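Side-chain contacts in homocitrate synthase (PDB 6KTQ), which catalyses the aldol-type condensation of acetyl-CoA with 2-oxoglutarate to homocitrate, the first step of lysine biosynthesis by the alpha-aminoadipate pathway: residues A[139-143]-A[144-148]; A[184-188]-A[189-193]; A[350-353]-A[354-358]; A[374-377]-A[378-382]. All blocks are in the same frame, centred on the assembly; numbering follows the deposited sequence.

Contact 1. Residues A[139-143]-A[144-148]. With COA (coenzyme A), chain E.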
loop_
_atom_site.group_PDB
_atom_site.type_symbol
_atom_site.label_atom_id
_atom_site.label_comp_id
_atom_site.label_asym_id
_atom_site.label_seq_id
_atom_site.Cartn_x
_atom_site.Cartn_y
_atom_site.Cartn_z
ATOM N N HIS A 139 -35.919 -9.654 1.120
ATOM C CA HIS A 139 -36.503 -8.687 0.223
ATOM C C HIS A 139 -37.439 -9.295 -0.840
ATOM O O HIS A 139 -38.148 -8.548 -1.504
ATOM C CB HIS A 139 -35.387 -7.931 -0.500
ATOM C CG HIS A 139 -34.502 -7.147 0.406
ATOM N ND1 HIS A 139 -34.937 -6.039 1.099
ATOM C CD2 HIS A 139 -33.192 -7.294 0.709
ATOM C CE1 HIS A 139 -33.933 -5.540 1.798
ATOM N NE2 HIS A 139 -32.864 -6.280 1.575
ATOM N N HIS A 140 -37.407 -10.612 -1.024
ATOM C CA HIS A 140 -38.214 -11.291 -2.052
ATOM C C HIS A 140 -38.090 -10.638 -3.428
ATOM O O HIS A 140 -39.098 -10.307 -4.076
ATOM C CB HIS A 140 -39.675 -11.370 -1.607
ATOM C CG HIS A 140 -39.828 -11.983 -0.262
ATOM N ND1 HIS A 140 -40.092 -11.239 0.868
ATOM C CD2 HIS A 140 -39.662 -13.259 0.156
ATOM C CE1 HIS A 140 -40.129 -12.039 1.918
ATOM N NE2 HIS A 140 -39.869 -13.270 1.514
ATOM N N THR A 141 -36.850 -10.492 -3.881
ATOM C CA THR A 141 -36.550 -9.720 -5.082
ATOM C C THR A 141 -35.408 -10.388 -5.837
ATOM O O THR A 141 -34.785 -11.327 -5.333
ATOM C CB THR A 141 -36.243 -8.257 -4.705
ATOM O OG1 THR A 141 -36.354 -7.409 -5.853
ATOM C CG2 THR A 141 -34.854 -8.071 -4.063
ATOM N N THR A 142 -35.152 -9.920 -7.051
ATOM C CA THR A 142 -34.075 -10.420 -7.875
ATOM C C THR A 142 -32.923 -9.443 -7.849
ATOM O O THR A 142 -33.093 -8.286 -7.486
ATOM C CB THR A 142 -34.489 -10.498 -9.349
ATOM O OG1 THR A 142 -34.712 -9.167 -9.836
ATOM C CG2 THR A 142 -35.738 -11.361 -9.519
ATOM N N ARG A 143 -31.760 -9.907 -8.290
ATOM C CA ARG A 143 -30.608 -9.027 -8.442
ATOM C C ARG A 143 -30.919 -7.771 -9.227
ATOM O O ARG A 143 -30.543 -6.670 -8.817
ATOM C CB ARG A 143 -29.422 -9.760 -9.088
ATOM C CG ARG A 143 -28.338 -10.125 -8.080
ATOM C CD ARG A 143 -28.053 -11.594 -7.886
ATOM N NE ARG A 143 -26.829 -11.893 -8.587
ATOM C CZ ARG A 143 -25.891 -12.763 -8.229
ATOM N NH1 ARG A 143 -25.986 -13.509 -7.141
ATOM N NH2 ARG A 143 -24.834 -12.894 -9.010
ATOM N N ASP A 144 -31.608 -7.915 -10.358
ATOM C CA ASP A 144 -31.874 -6.757 -11.221
ATOM C C ASP A 144 -32.899 -5.821 -10.615
ATOM O O ASP A 144 -32.781 -4.591 -10.703
ATOM C CB ASP A 144 -32.342 -7.205 -12.611
ATOM C CG ASP A 144 -31.197 -7.671 -13.499
ATOM O OD1 ASP A 144 -30.074 -7.155 -13.378
ATOM O OD2 ASP A 144 -31.429 -8.556 -14.344
ATOM N N GLU A 145 -33.916 -6.397 -9.984
ATOM C CA GLU A 145 -34.961 -5.585 -9.391
ATOM C C GLU A 145 -34.373 -4.801 -8.218
ATOM O O GLU A 145 -34.673 -3.618 -8.031
ATOM C CB GLU A 145 -36.098 -6.496 -8.974
ATOM C CG GLU A 145 -37.300 -5.858 -8.301
ATOM C CD GLU A 145 -38.273 -6.921 -7.792
ATOM O OE1 GLU A 145 -38.260 -8.054 -8.342
ATOM O OE2 GLU A 145 -39.033 -6.642 -6.831
ATOM N N ALA A 146 -33.517 -5.453 -7.432
ATOM C CA ALA A 146 -32.819 -4.745 -6.344
ATOM C C ALA A 146 -32.026 -3.542 -6.877
ATOM O O ALA A 146 -32.074 -2.461 -6.301
ATOM C CB ALA A 146 -31.917 -5.708 -5.571
ATOM N N LEU A 147 -31.313 -3.720 -7.992
ATOM C CA LEU A 147 -30.565 -2.604 -8.607
ATOM C C LEU A 147 -31.448 -1.386 -8.924
ATOM O O LEU A 147 -31.069 -0.231 -8.657
ATOM C CB LEU A 147 -29.811 -3.069 -9.860
ATOM C CG LEU A 147 -28.323 -3.431 -9.813
ATOM C CD1 LEU A 147 -27.815 -3.776 -8.428
ATOM C CD2 LEU A 147 -27.979 -4.520 -10.829
ATOM N N ARG A 148 -32.641 -1.648 -9.458
ATOM C CA ARG A 148 -33.602 -0.579 -9.751
ATOM C C ARG A 148 -34.094 0.114 -8.488
ATOM O O ARG A 148 -34.124 1.338 -8.441
ATOM C CB ARG A 148 -34.799 -1.121 -10.551
ATOM C CG ARG A 148 -34.511 -1.350 -12.037
ATOM C CD ARG A 148 -35.738 -1.850 -12.813
ATOM N NE ARG A 148 -35.755 -3.318 -12.914
ATOM C CZ ARG A 148 -36.712 -4.131 -12.452
ATOM N NH1 ARG A 148 -37.804 -3.660 -11.847
ATOM N NH2 ARG A 148 -36.576 -5.445 -12.607
HETATM N N1A COA E . -35.614 -1.448 2.124
HETATM C C2A COA E . -36.946 -1.630 1.912
HETATM N N3A COA E . -37.704 -2.523 2.616
HETATM C C4A COA E . -37.151 -3.310 3.560
HETATM C C5A COA E . -35.722 -3.167 3.848
HETATM C C6A COA E . -34.962 -2.181 3.054
HETATM N N6A COA E . -33.644 -2.030 3.286
HETATM N N7A COA E . -35.439 -4.043 4.831
HETATM C C8A COA E . -36.591 -4.705 5.144
HETATM N N9A COA E . -37.595 -4.267 4.375
HETATM C C1B COA E . -39.014 -4.641 4.469
HETATM C C2B COA E . -39.317 -6.112 4.386
HETATM O O2B COA E . -39.339 -6.608 3.060
HETATM C C3B COA E . -40.686 -6.106 5.026
HETATM O O3B COA E . -41.691 -5.534 4.220
HETATM P P3B COA E . -43.164 -6.166 4.239
HETATM O O7A COA E . -43.649 -5.733 2.904
HETATM O O8A COA E . -43.799 -5.490 5.436
HETATM O O9A COA E . -42.989 -7.639 4.400
HETATM C C4B COA E . -40.505 -5.192 6.210
HETATM O O4B COA E . -39.491 -4.252 5.775
HETATM C C5B COA E . -40.206 -6.234 7.279
HETATM O O5B COA E . -40.197 -5.781 8.567
HETATM P P1A COA E . -41.368 -5.568 9.646
HETATM O O1A COA E . -40.369 -5.198 10.680
HETATM O O2A COA E . -42.302 -6.728 9.867
HETATM O O3A COA E . -42.128 -4.312 8.981
HETATM P P2A COA E . -42.930 -3.161 9.712
HETATM O O4A COA E . -43.896 -3.770 10.695
HETATM O O5A COA E . -43.387 -2.209 8.642
HETATM O O6A COA E . -41.828 -2.334 10.517
HETATM C CBP COA E . -39.851 -0.984 10.838
HETATM C CCP COA E . -40.739 -1.709 9.821
HETATM C CDP COA E . -38.648 -0.326 10.145
HETATM C CEP COA E . -40.681 0.110 11.522
HETATM C CAP COA E . -39.430 -2.023 11.883
HETATM O OAP COA E . -38.879 -3.211 11.299
HETATM C C9P COA E . -38.423 -1.451 12.827
HETATM O O9P COA E . -38.776 -0.602 13.612
HETATM N N8P COA E . -37.181 -1.929 12.709
HETATM C C7P COA E . -36.064 -1.507 13.533
HETATM C C6P COA E . -34.963 -0.883 12.663
HETATM C C5P COA E . -34.348 -1.948 11.777
HETATM O O5P COA E . -34.959 -3.006 11.568
HETATM N N4P COA E . -33.152 -1.668 11.241
HETATM C C3P COA E . -32.532 -2.602 10.301
HETATM C C2P COA E . -31.071 -2.324 9.999
HETATM S S1P COA E . -30.633 -3.463 8.649
#
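Thr142 and Glu145 meet in a classic N-cap, the device by which a helix satisfies the amide groups that its first turn cannot bond internally. Here it starts helix 143-159 of the TIM-barrel catalytic domain. The capping bond comes from the side chain: Glu145 N donates to Thr142 OG1 at 2.9 Å, with an N-H...O angle of 160°. Thr142 can reach that amide because its hydroxyl lies between its own backbone N and carbonyl carbon (chi1 66°), turned into the helix mouth.

Backbone bonds continue the pattern. Ala146 N donates to Thr142 O at 2.9 Å, and Leu147 N reaches Arg143 O at 3.2 Å; the latter carbonyl also has Tyr178 OH as a partner.

Nonpolar contact is slighter. The Thr141 methyl CG2 lies 4.1 Å from Ala146 CB, on a side where Leu135 of helix 132-138 and Tyr128 of strand 123-129 also pack. The bent side chain of Arg143 carries its guanidinium out of the turn to a salt bridge with Asp132.

Ahead of the cap, His139 belongs to the coenzyme A pocket; its ring stacks with Tyr128, and NE2 is hydrogen-bonded to Gly129 N. The CE1 edge of the imidazole points at the face of the adenine, the rings close to perpendicular, with His139 CE1 3.6 Å from C5A of the coenzyme.

Contact 2. Residues A[184-188]-A[189-193]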
loop_
_atom_site.group_PDB
_atom_site.type_symbol
_atom_site.label_atom_id
_atom_site.label_comp_id
_atom_site.label_asym_id
_atom_site.label_seq_id
_atom_site.Cartn_x
_atom_site.Cartn_y
_atom_site.Cartn_z
ATOM N N LYS A 184 -21.542 0.630 -8.527
ATOM C CA LYS A 184 -21.648 1.460 -9.741
ATOM C C LYS A 184 -23.016 2.089 -9.808
ATOM O O LYS A 184 -23.155 3.281 -10.065
ATOM C CB LYS A 184 -21.456 0.614 -11.004
ATOM C CG LYS A 184 -20.040 0.147 -11.203
ATOM C CD LYS A 184 -19.941 -0.833 -12.365
ATOM C CE LYS A 184 -18.567 -1.483 -12.424
ATOM N NZ LYS A 184 -18.598 -2.684 -13.301
ATOM N N THR A 185 -24.027 1.264 -9.581
ATOM C CA THR A 185 -25.416 1.734 -9.569
ATOM C C THR A 185 -25.604 2.900 -8.609
ATOM O O THR A 185 -26.058 3.977 -9.011
ATOM C CB THR A 185 -26.385 0.585 -9.238
ATOM O OG1 THR A 185 -26.209 -0.473 -10.181
ATOM C CG2 THR A 185 -27.812 1.045 -9.258
ATOM N N VAL A 186 -25.207 2.732 -7.342
ATOM C CA VAL A 186 -25.457 3.795 -6.355
ATOM C C VAL A 186 -24.587 5.019 -6.565
ATOM O O VAL A 186 -25.026 6.160 -6.328
ATOM C CB VAL A 186 -25.341 3.301 -4.891
ATOM C CG1 VAL A 186 -26.339 2.196 -4.648
ATOM C CG2 VAL A 186 -23.911 2.855 -4.567
ATOM N N ARG A 187 -23.362 4.792 -7.019
ATOM C CA ARG A 187 -22.519 5.888 -7.467
ATOM C C ARG A 187 -23.238 6.720 -8.549
ATOM O O ARG A 187 -23.430 7.923 -8.387
ATOM C CB ARG A 187 -21.187 5.339 -7.992
ATOM C CG ARG A 187 -20.208 6.423 -8.409
ATOM C CD ARG A 187 -19.982 6.439 -9.900
ATOM N NE ARG A 187 -19.079 5.368 -10.316
ATOM C CZ ARG A 187 -19.338 4.452 -11.251
ATOM N NH1 ARG A 187 -18.430 3.522 -11.541
ATOM N NH2 ARG A 187 -20.477 4.452 -11.911
ATOM N N ASP A 188 -23.653 6.066 -9.624
ATOM C CA ASP A 188 -24.350 6.767 -10.732
ATOM C C ASP A 188 -25.592 7.507 -10.229
ATOM O O ASP A 188 -25.907 8.590 -10.713
ATOM C CB ASP A 188 -24.743 5.790 -11.835
ATOM C CG ASP A 188 -23.538 5.236 -12.595
ATOM O OD1 ASP A 188 -22.408 5.750 -12.418
ATOM O OD2 ASP A 188 -23.719 4.271 -13.367
ATOM N N ALA A 189 -26.276 6.935 -9.237
ATOM C CA ALA A 189 -27.491 7.540 -8.689
ATOM C C ALA A 189 -27.255 8.677 -7.696
ATOM O O ALA A 189 -28.206 9.336 -7.282
ATOM C CB ALA A 189 -28.350 6.460 -8.057
ATOM N N GLY A 190 -26.003 8.889 -7.285
ATOM C CA GLY A 190 -25.634 10.069 -6.508
ATOM C C GLY A 190 -25.060 9.831 -5.107
ATOM O O GLY A 190 -24.821 10.777 -4.380
ATOM N N ALA A 191 -24.849 8.581 -4.710
ATOM C CA ALA A 191 -24.282 8.304 -3.372
ATOM C C ALA A 191 -22.803 8.663 -3.407
ATOM O O ALA A 191 -22.133 8.304 -4.366
ATOM C CB ALA A 191 -24.440 6.832 -3.028
ATOM N N ASP A 192 -22.298 9.364 -2.391
ATOM C CA ASP A 192 -20.876 9.654 -2.319
ATOM C C ASP A 192 -20.097 8.755 -1.359
ATOM O O ASP A 192 -18.865 8.820 -1.345
ATOM C CB ASP A 192 -20.627 11.111 -1.954
ATOM C CG ASP A 192 -21.121 11.454 -0.571
ATOM O OD1 ASP A 192 -22.261 11.091 -0.235
ATOM O OD2 ASP A 192 -20.375 12.080 0.180
ATOM N N ARG A 193 -20.804 7.978 -0.523
ATOM C CA ARG A 193 -20.182 7.022 0.408
ATOM C C ARG A 193 -20.910 5.695 0.290
ATOM O O ARG A 193 -22.122 5.653 0.020
ATOM C CB ARG A 193 -20.247 7.521 1.875
ATOM C CG ARG A 193 -19.569 8.847 2.190
ATOM C CD ARG A 193 -19.324 8.994 3.696
ATOM N NE ARG A 193 -18.331 7.992 4.045
ATOM C CZ ARG A 193 -17.021 8.154 3.940
ATOM N NH1 ARG A 193 -16.496 9.338 3.648
ATOM N NH2 ARG A 193 -16.230 7.130 4.159
HETATM O O HOH W 1 -21.854 9.688 -6.647
#
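Ala189 begins the exit from helix 176-189 by donating its N-H to Thr185 O at 3.0 Å, while its CB rests 3.5 Å from the same carbonyl oxygen. This is still an ordinary helical bond; the ending proper comes one residue later, and it illustrates the Schellman motif.

Gly190 takes a positive phi (119°), a conformation in which a side chain would be jammed against the preceding carbonyl. Its amide is shared between two acceptors of the last turn. Arg187 O receives it at 3.0 Å from above the carbonyl plane, whereas the bond to Val186 O is weak and strongly bent.

Ala191 supplies the signature six-to-one bond: its N donates to Val186 O at 2.9 Å and 164°, so this one oxygen holds two successive amides. The reversal also sets Ala191 CB against Val186 CB at 4.1 Å, the apolar contact that commonly accompanies such a C-cap. Beyond it, a water donates to both Arg187 O and Ala191 O, the latter at 2.7 Å, and so bridges the helix end to the departing chain.

Asp192 and Arg193 then leave the turn, Asp192 forming a salt bridge with Arg123 and Arg193 pairing with Glu223 and Asp225. The whole forms an alpha-to-beta loop of the TIM barrel, leading from helix 176-189 into strand 193-198: Thr185, Val186 and Ala189 face helix 143-159, and Val186 also touches Phe166 of strand 163-169, beside which the departing chain runs.

Contact 3. Residues A[350-353]-A[354-358]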
loop_
_atom_site.group_PDB
_atom_site.type_symbol
_atom_site.label_atom_id
_atom_site.label_comp_id
_atom_site.label_asym_id
_atom_site.label_seq_id
_atom_site.Cartn_x
_atom_site.Cartn_y
_atom_site.Cartn_z
ATOM N N LYS A 350 -2.653 -15.028 46.436
ATOM C CA LYS A 350 -1.616 -16.055 46.537
ATOM C C LYS A 350 -0.591 -16.031 45.390
ATOM O O LYS A 350 0.431 -16.737 45.451
ATOM C CB LYS A 350 -2.239 -17.449 46.653
ATOM C CG LYS A 350 -2.920 -17.913 45.376
ATOM C CD LYS A 350 -3.824 -19.104 45.602
ATOM C CE LYS A 350 -4.443 -19.540 44.278
ATOM N NZ LYS A 350 -5.359 -20.698 44.408
ATOM N N TYR A 351 -0.849 -15.227 44.353
ATOM C CA TYR A 351 0.069 -15.123 43.209
ATOM C C TYR A 351 1.130 -14.062 43.419
ATOM O O TYR A 351 1.979 -13.868 42.569
ATOM C CB TYR A 351 -0.719 -14.836 41.905
ATOM C CG TYR A 351 -1.149 -16.104 41.248
ATOM C CD1 TYR A 351 -2.300 -16.755 41.641
ATOM C CD2 TYR A 351 -0.363 -16.695 40.278
ATOM C CE1 TYR A 351 -2.672 -17.981 41.081
ATOM C CE2 TYR A 351 -0.728 -17.900 39.686
ATOM C CZ TYR A 351 -1.875 -18.550 40.101
ATOM O OH TYR A 351 -2.244 -19.759 39.533
ATOM N N THR A 352 1.136 -13.396 44.569
ATOM C CA THR A 352 2.025 -12.255 44.750
ATOM C C THR A 352 3.435 -12.722 45.083
ATOM O O THR A 352 3.731 -13.935 45.177
ATOM C CB THR A 352 1.510 -11.298 45.836
ATOM O OG1 THR A 352 2.165 -10.040 45.736
ATOM C CG2 THR A 352 1.746 -11.882 47.211
ATOM N N GLY A 353 4.316 -11.751 45.215
ATOM C CA GLY A 353 5.683 -11.994 45.627
ATOM C C GLY A 353 6.178 -10.937 46.569
ATOM O O GLY A 353 5.476 -9.993 46.900
ATOM N N LYS A 354 7.424 -11.100 46.978
ATOM C CA LYS A 354 8.020 -10.228 47.997
ATOM C C LYS A 354 8.096 -8.755 47.567
ATOM O O LYS A 354 7.752 -7.860 48.363
ATOM C CB LYS A 354 9.377 -10.827 48.432
ATOM C CG LYS A 354 10.598 -9.936 48.379
ATOM C CD LYS A 354 11.910 -10.725 48.456
ATOM C CE LYS A 354 12.723 -10.607 47.152
ATOM N NZ LYS A 354 12.027 -11.058 45.894
ATOM N N HIS A 355 8.472 -8.479 46.317
ATOM C CA HIS A 355 8.536 -7.076 45.857
ATOM C C HIS A 355 7.189 -6.363 45.912
ATOM O O HIS A 355 7.111 -5.184 46.301
ATOM C CB HIS A 355 9.186 -6.960 44.462
ATOM C CG HIS A 355 10.610 -7.434 44.424
ATOM N ND1 HIS A 355 11.638 -6.771 45.068
ATOM C CD2 HIS A 355 11.176 -8.512 43.836
ATOM C CE1 HIS A 355 12.770 -7.424 44.884
ATOM N NE2 HIS A 355 12.519 -8.478 44.126
ATOM N N ALA A 356 6.128 -7.062 45.524
ATOM C CA ALA A 356 4.800 -6.480 45.535
ATOM C C ALA A 356 4.352 -6.225 46.961
ATOM O O ALA A 356 3.811 -5.162 47.268
ATOM C CB ALA A 356 3.813 -7.406 44.859
ATOM N N VAL A 357 4.564 -7.213 47.828
ATOM C CA VAL A 357 4.142 -7.072 49.233
ATOM C C VAL A 357 4.938 -5.932 49.900
ATOM O O VAL A 357 4.340 -5.057 50.558
ATOM C CB VAL A 357 4.248 -8.418 49.975
ATOM C CG1 VAL A 357 4.086 -8.227 51.461
ATOM C CG2 VAL A 357 3.195 -9.390 49.459
ATOM N N LYS A 358 6.260 -5.891 49.677
ATOM C CA LYS A 358 7.091 -4.806 50.203
ATOM C C LYS A 358 6.602 -3.463 49.732
ATOM O O LYS A 358 6.512 -2.522 50.529
ATOM C CB LYS A 358 8.570 -4.935 49.806
ATOM C CG LYS A 358 9.349 -5.962 50.588
ATOM C CD LYS A 358 10.853 -5.935 50.275
ATOM C CE LYS A 358 11.523 -7.231 50.737
ATOM N NZ LYS A 358 12.900 -7.048 51.292
#
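Gly353, the N-cap residue of helix 354-364, accepts through its carbonyl oxygen from Val357 N. Gly353 has no side chain to cap with; what crosses at this helix start, in the post-barrel part of homocitrate synthase, is a backbone bond and the packing of Thr352. The bond from Val357 N to Gly353 O is 3.1 Å long and nearly straight at 166°, and the donor nitrogen lies nearly on the extension of the C=O bond. One residue on, Lys358 N repeats the spacing to Lys354 O at 2.8 Å. Lys358 NZ leads away to a salt bridge with Asp370.

Van der Waals contact comes from Thr352, whose side chain lies over the first turn. Its hydroxyl is anti to the backbone N (chi1 -164°), a rotation that brings OG1 to 3.2 Å from the methyl carbon of Ala356. The other branch, CG2, meets Val357 CG2 at 3.7 Å, the two side chains crossing at about a right angle.

These buried groups have further neighbours: Val357 touches Ile380 of helix 370-381, and Ala356 touches Val322 of helix 319-327. One methyl of the valine thus sits beside both the threonine and the Gly353 carbonyl, with Val357 CG2 3.5 Å from Gly353 O.

Contact 4. Residues A[374-377]-A[378-382]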
loop_
_atom_site.group_PDB
_atom_site.type_symbol
_atom_site.label_atom_id
_atom_site.label_comp_id
_atom_site.label_asym_id
_atom_site.label_seq_id
_atom_site.Cartn_x
_atom_site.Cartn_y
_atom_site.Cartn_z
ATOM N N ASP A 374 8.852 -12.201 54.469
ATOM C CA ASP A 374 8.797 -13.637 54.144
ATOM C C ASP A 374 7.626 -14.283 54.841
ATOM O O ASP A 374 6.919 -15.103 54.239
ATOM C CB ASP A 374 10.041 -14.430 54.595
ATOM C CG ASP A 374 11.288 -14.073 53.833
ATOM O OD1 ASP A 374 11.173 -13.609 52.681
ATOM O OD2 ASP A 374 12.396 -14.253 54.412
ATOM N N GLN A 375 7.429 -13.941 56.113
ATOM C CA GLN A 375 6.392 -14.581 56.895
ATOM C C GLN A 375 5.017 -14.147 56.424
ATOM O O GLN A 375 4.126 -14.960 56.324
ATOM C CB GLN A 375 6.561 -14.306 58.409
ATOM C CG GLN A 375 7.818 -14.937 59.043
ATOM C CD GLN A 375 8.130 -14.328 60.412
ATOM O OE1 GLN A 375 7.313 -14.401 61.315
ATOM N NE2 GLN A 375 9.280 -13.668 60.540
ATOM N N VAL A 376 4.832 -12.868 56.148
ATOM C CA VAL A 376 3.547 -12.408 55.592
ATOM C C VAL A 376 3.249 -13.077 54.250
ATOM O O VAL A 376 2.155 -13.532 53.994
ATOM C CB VAL A 376 3.538 -10.871 55.470
ATOM C CG1 VAL A 376 2.329 -10.368 54.669
ATOM C CG2 VAL A 376 3.540 -10.254 56.853
ATOM N N LEU A 377 4.253 -13.170 53.391
ATOM C CA LEU A 377 4.073 -13.815 52.086
ATOM C C LEU A 377 3.629 -15.275 52.257
ATOM O O LEU A 377 2.678 -15.771 51.596
ATOM C CB LEU A 377 5.386 -13.749 51.333
ATOM C CG LEU A 377 5.469 -13.452 49.842
ATOM C CD1 LEU A 377 6.587 -14.259 49.196
ATOM C CD2 LEU A 377 4.162 -13.622 49.088
ATOM N N ALA A 378 4.266 -15.972 53.184
ATOM C CA ALA A 378 3.885 -17.357 53.474
ATOM C C ALA A 378 2.460 -17.469 53.958
ATOM O O ALA A 378 1.706 -18.372 53.536
ATOM C CB ALA A 378 4.847 -17.995 54.487
ATOM N N LYS A 379 2.044 -16.552 54.825
ATOM C CA LYS A 379 0.668 -16.563 55.291
ATOM C C LYS A 379 -0.318 -16.304 54.128
ATOM O O LYS A 379 -1.314 -16.995 54.009
ATOM C CB LYS A 379 0.473 -15.543 56.404
ATOM C CG LYS A 379 1.143 -15.954 57.707
ATOM C CD LYS A 379 1.281 -14.776 58.663
ATOM C CE LYS A 379 2.030 -15.174 59.923
ATOM N NZ LYS A 379 1.116 -15.887 60.853
ATOM N N ILE A 380 -0.004 -15.334 53.266
ATOM C CA ILE A 380 -0.820 -15.060 52.079
ATOM C C ILE A 380 -0.966 -16.330 51.234
ATOM O O ILE A 380 -2.077 -16.686 50.830
ATOM C CB ILE A 380 -0.238 -13.896 51.257
ATOM C CG1 ILE A 380 -0.466 -12.560 51.978
ATOM C CG2 ILE A 380 -0.887 -13.816 49.874
ATOM C CD1 ILE A 380 0.384 -11.439 51.438
ATOM N N LYS A 381 0.141 -17.039 51.023
ATOM C CA LYS A 381 0.163 -18.200 50.141
ATOM C C LYS A 381 -0.413 -19.456 50.808
ATOM O O LYS A 381 -0.665 -20.457 50.115
ATOM C CB LYS A 381 1.587 -18.445 49.597
ATOM C CG LYS A 381 2.038 -17.434 48.518
ATOM C CD LYS A 381 3.471 -17.638 48.053
ATOM C CE LYS A 381 3.885 -16.610 46.989
ATOM N NZ LYS A 381 3.211 -16.934 45.684
ATOM N N SER A 382 -0.672 -19.402 52.121
ATOM C CA SER A 382 -1.215 -20.567 52.840
ATOM C C SER A 382 -2.716 -20.750 52.674
ATOM O O SER A 382 -3.276 -21.782 53.077
ATOM C CB SER A 382 -0.893 -20.480 54.356
ATOM O OG SER A 382 -1.703 -19.492 54.976
#
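Val376 and Ile380 touch one turn apart, the i to i+4 spacing by which an alpha helix gathers its apolar residues on one face; here the pair lies late in helix 370-381. The branch doing the work is CG1 of Val376, anti to its backbone N (chi1 170°), which approaches Ile380 CD1 to 3.9 Å as the two side chains cross obliquely.

A second pair, Leu377 and Lys381, lies side by side and points the same way. Leu377 CD2 rests 3.7 Å from Lys381 CE, so the lysine contributes its aliphatic length to this contact, while its NZ is hydrogen-bonded to Lys350 O.

Backbone bonds fix the spacing of both pairs. Ile380 N donates to Val376 O at 2.9 Å and 169°, and Lys381 N to Leu377 O at the same length but less straight.

Farther out, Phe361 of helix 354-364 covers Val376, and Leu397 of helix 391-402 reaches Ile380. Farther along the chain, Lys379 O accepts twice from Ser382, from its N at 3.1 Å and from its hydroxyl OG at 2.7 Å.

Each contact is local, and the four follow one another along the chain without nesting or crossing. Contact 1 starts helix 143-159 in the catalytic barrel; contact 2 ends the next helix, 176-189, and leads into strand 193-198. Although their centres are about 17 Å apart, the two touch where Leu147 meets Thr185, joining neighbouring barrel helices. Contacts 3 and 4 lie on the opposite side of the chain's centre, in the region following the barrel; the centres of contacts 1 and 3 are about 66 Å apart. There helices 354-364 and 370-381 are consecutive, and Lys381 and Leu377 of contact 4 reach back to residues 350-353, tying the lead-in to helix 354-364 to the later part of helix 370-381.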